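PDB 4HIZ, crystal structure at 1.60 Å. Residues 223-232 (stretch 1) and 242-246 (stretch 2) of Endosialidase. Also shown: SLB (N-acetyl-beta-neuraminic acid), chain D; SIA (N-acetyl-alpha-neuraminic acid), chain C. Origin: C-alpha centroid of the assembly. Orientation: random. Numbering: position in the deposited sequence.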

# COMPACT_ATOMS: atom_id res chain seq x y z
N ALA A 223 11.85 42.99 -4.01
CA ALA A 223 12.67 43.49 -5.12
C ALA A 223 12.00 43.12 -6.44
O ALA A 223 11.97 41.93 -6.82
CB ALA A 223 14.08 42.90 -5.06
N THR A 224 11.46 44.11 -7.12
CA THR A 224 10.73 43.90 -8.37
C THR A 224 11.54 43.07 -9.34
O THR A 224 12.72 43.37 -9.58
CB THR A 224 10.40 45.22 -9.04
OG1 THR A 224 9.54 45.94 -8.17
CG2 THR A 224 9.67 44.98 -10.34
N GLY A 225 10.92 41.99 -9.84
CA GLY A 225 11.59 41.15 -10.82
C GLY A 225 12.30 39.94 -10.23
O GLY A 225 12.66 39.02 -10.97
N VAL A 226 12.52 39.95 -8.92
CA VAL A 226 13.16 38.82 -8.25
C VAL A 226 12.04 38.05 -7.55
O VAL A 226 11.62 38.39 -6.44
CB VAL A 226 14.24 39.26 -7.24
CG1 VAL A 226 14.91 38.02 -6.58
CG2 VAL A 226 15.29 40.10 -7.97
N SER A 227 11.54 37.02 -8.22
CA SER A 227 10.25 36.46 -7.83
C SER A 227 10.07 35.11 -8.51
O SER A 227 10.38 34.98 -9.70
CB SER A 227 9.12 37.41 -8.27
OG SER A 227 7.84 36.80 -8.15
N GLY A 228 9.57 34.12 -7.77
CA GLY A 228 9.27 32.86 -8.41
C GLY A 228 10.50 32.07 -8.78
O GLY A 228 11.57 32.25 -8.20
N ASN A 229 10.34 31.19 -9.75
CA ASN A 229 11.41 30.31 -10.19
C ASN A 229 12.41 31.08 -11.04
O ASN A 229 12.02 31.75 -12.01
CB ASN A 229 10.83 29.18 -11.03
CG ASN A 229 10.18 28.11 -10.20
OD1 ASN A 229 10.24 28.12 -8.98
ND2 ASN A 229 9.54 27.16 -10.87
N MET A 230 13.68 31.00 -10.68
CA MET A 230 14.75 31.67 -11.44
C MET A 230 15.95 30.75 -11.52
O MET A 230 15.94 29.66 -10.93
CB MET A 230 15.13 33.00 -10.76
CG MET A 230 13.90 33.95 -10.61
SD MET A 230 14.38 35.59 -10.05
CE MET A 230 14.89 36.40 -11.59
N THR A 231 16.99 31.18 -12.25
CA THR A 231 18.20 30.38 -12.46
C THR A 231 19.39 31.22 -12.06
O THR A 231 19.39 32.44 -12.26
CB THR A 231 18.31 29.96 -13.96
OG1 THR A 231 17.19 29.10 -14.27
CG2 THR A 231 19.55 29.21 -14.19
N VAL A 232 20.42 30.61 -11.49
CA VAL A 232 21.62 31.34 -11.13
C VAL A 232 22.37 31.74 -12.40
O VAL A 232 22.75 30.89 -13.22
CB VAL A 232 22.52 30.50 -10.21
CG1 VAL A 232 23.90 31.19 -10.00
CG2 VAL A 232 21.77 30.21 -8.87
N THR A 242 24.21 36.03 -8.68
CA THR A 242 23.25 36.88 -9.38
C THR A 242 22.20 36.05 -10.12
O THR A 242 22.39 34.86 -10.40
CB THR A 242 23.92 37.79 -10.44
OG1 THR A 242 24.43 36.98 -11.52
CG2 THR A 242 25.05 38.68 -9.80
N VAL A 243 21.11 36.73 -10.45
CA VAL A 243 20.06 36.18 -11.32
C VAL A 243 19.76 37.25 -12.37
O VAL A 243 19.99 38.47 -12.14
CB VAL A 243 18.77 35.76 -10.52
CG1 VAL A 243 19.11 34.66 -9.51
CG2 VAL A 243 18.11 36.96 -9.80
N THR A 244 19.25 36.82 -13.51
CA THR A 244 18.89 37.76 -14.56
C THR A 244 17.39 38.05 -14.61
O THR A 244 16.58 37.13 -14.64
CB THR A 244 19.32 37.21 -15.92
OG1 THR A 244 20.73 36.97 -15.89
CG2 THR A 244 19.04 38.21 -17.05
N LEU A 245 17.03 39.34 -14.64
CA LEU A 245 15.65 39.80 -14.67
C LEU A 245 15.09 39.73 -16.07
O LEU A 245 15.82 39.89 -17.05
CB LEU A 245 15.59 41.26 -14.20
CG LEU A 245 16.20 41.58 -12.83
CD1 LEU A 245 15.99 43.06 -12.49
CD2 LEU A 245 15.57 40.70 -11.75
N ALA A 246 13.78 39.53 -16.17
CA ALA A 246 13.10 39.47 -17.46
C ALA A 246 13.11 40.84 -18.14
O ALA A 246 13.08 40.93 -19.37
CB ALA A 246 11.67 38.96 -17.28
C1 SLB D . 7.64 41.18 -10.48
C2 SLB D . 6.14 41.37 -10.41
C3 SLB D . 5.73 42.79 -10.03
C4 SLB D . 4.28 42.92 -9.92
C5 SLB D . 3.65 41.96 -8.95
C6 SLB D . 4.19 40.54 -9.01
C7 SLB D . 4.12 39.91 -7.65
C8 SLB D . 4.67 38.55 -7.84
C9 SLB D . 4.46 37.72 -6.58
C10 SLB D . 1.38 42.05 -7.96
C11 SLB D . -0.16 42.02 -8.08
N5 SLB D . 2.22 41.92 -9.14
O1A SLB D . 8.30 41.15 -9.41
O1B SLB D . 8.17 41.03 -11.63
O2 SLB D . 5.77 41.04 -11.74
O4 SLB D . 3.91 44.29 -9.57
O6 SLB D . 5.54 40.32 -9.49
O7 SLB D . 4.97 40.62 -6.74
O8 SLB D . 4.02 37.95 -8.96
O9 SLB D . 5.06 36.48 -6.82
O10 SLB D . 1.90 42.20 -6.86
C1 SIA C . 6.56 36.45 -4.95
C2 SIA C . 5.49 35.69 -5.73
C3 SIA C . 6.00 34.32 -6.22
C4 SIA C . 6.09 33.29 -5.11
C5 SIA C . 4.80 33.24 -4.28
C6 SIA C . 4.40 34.64 -3.82
C7 SIA C . 3.02 34.64 -3.16
C8 SIA C . 2.61 36.00 -2.57
C9 SIA C . 3.76 36.77 -1.97
C10 SIA C . 4.35 31.22 -2.93
C11 SIA C . 4.77 30.43 -1.72
N5 SIA C . 5.04 32.35 -3.14
O1A SIA C . 7.69 36.53 -5.48
O1B SIA C . 6.33 36.98 -3.84
O4 SIA C . 6.34 31.98 -5.68
O6 SIA C . 4.32 35.56 -4.92
O7 SIA C . 2.08 34.32 -4.20
O8 SIA C . 2.04 36.79 -3.62
O9 SIA C . 4.13 37.90 -2.79
O10 SIA C . 3.43 30.86 -3.67
O HOH W 1 12.32 38.96 -13.61
O HOH W 2 18.98 34.11 -14.30

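How does the backbone of Thr-242 meet stretch 1? The strands 230-232 and 242-244 run in roughly opposite directions, at 133°, and approach to 5.9 Å, yet no direct hydrogen bond joins the two stretches. Thr-242 contributes mainly backbone: its O lies 3.7 Å from Val-232 CA, while its CA-to-CB bond points away.

What does Val-243 add? It faces Val-232 across the strands, CA to CA 5.1 Å, but their side chains diverge: the CA-to-CB bond of Val-232 points away from stretch 2, whereas that of Val-243 points toward stretch 1. Its CG2 meets Met-230 CE at 3.7 Å, an apolar contact between two hydrocarbon groups, and its CG1 packs 3.5 Å from Thr-231 O.

How is Thr-244 linked without a direct bond? A water fills the gap, donating to Thr-231 O at 2.7 Å and accepting from Thr-244 N at 2.8 Å, so both polar backbone groups are satisfied. On the carbonyl side, Met-230 CE rests 3.6 Å from Thr-244 O, a van der Waals contact.

How does Leu-245 reach stretch 1? Its CA-to-CB bond points sideways, but the end of the side chain comes nearer, bringing CD2 to 3.8 Å from Val-226 CG2 and 3.4 Å from Gly-225 O. The type II turn from Ala-223 to Val-226, closed by Val-226 N to Ala-223 O at 2.9 Å, puts Gly-225 at positive phi. A CB there would sit 3.2 Å from Leu-245 CD2 and jam against the preceding carbonyl. Gly-225 N also donates a hydrogen bond to SLB O1A at 2.8 Å.

How is Ala-246 joined to stretch 1 without touching it? A second water accepts from Ala-246 N at 3.0 Å and donates to Gly-225 O at 2.7 Å, bridging the backbones beside the leucine.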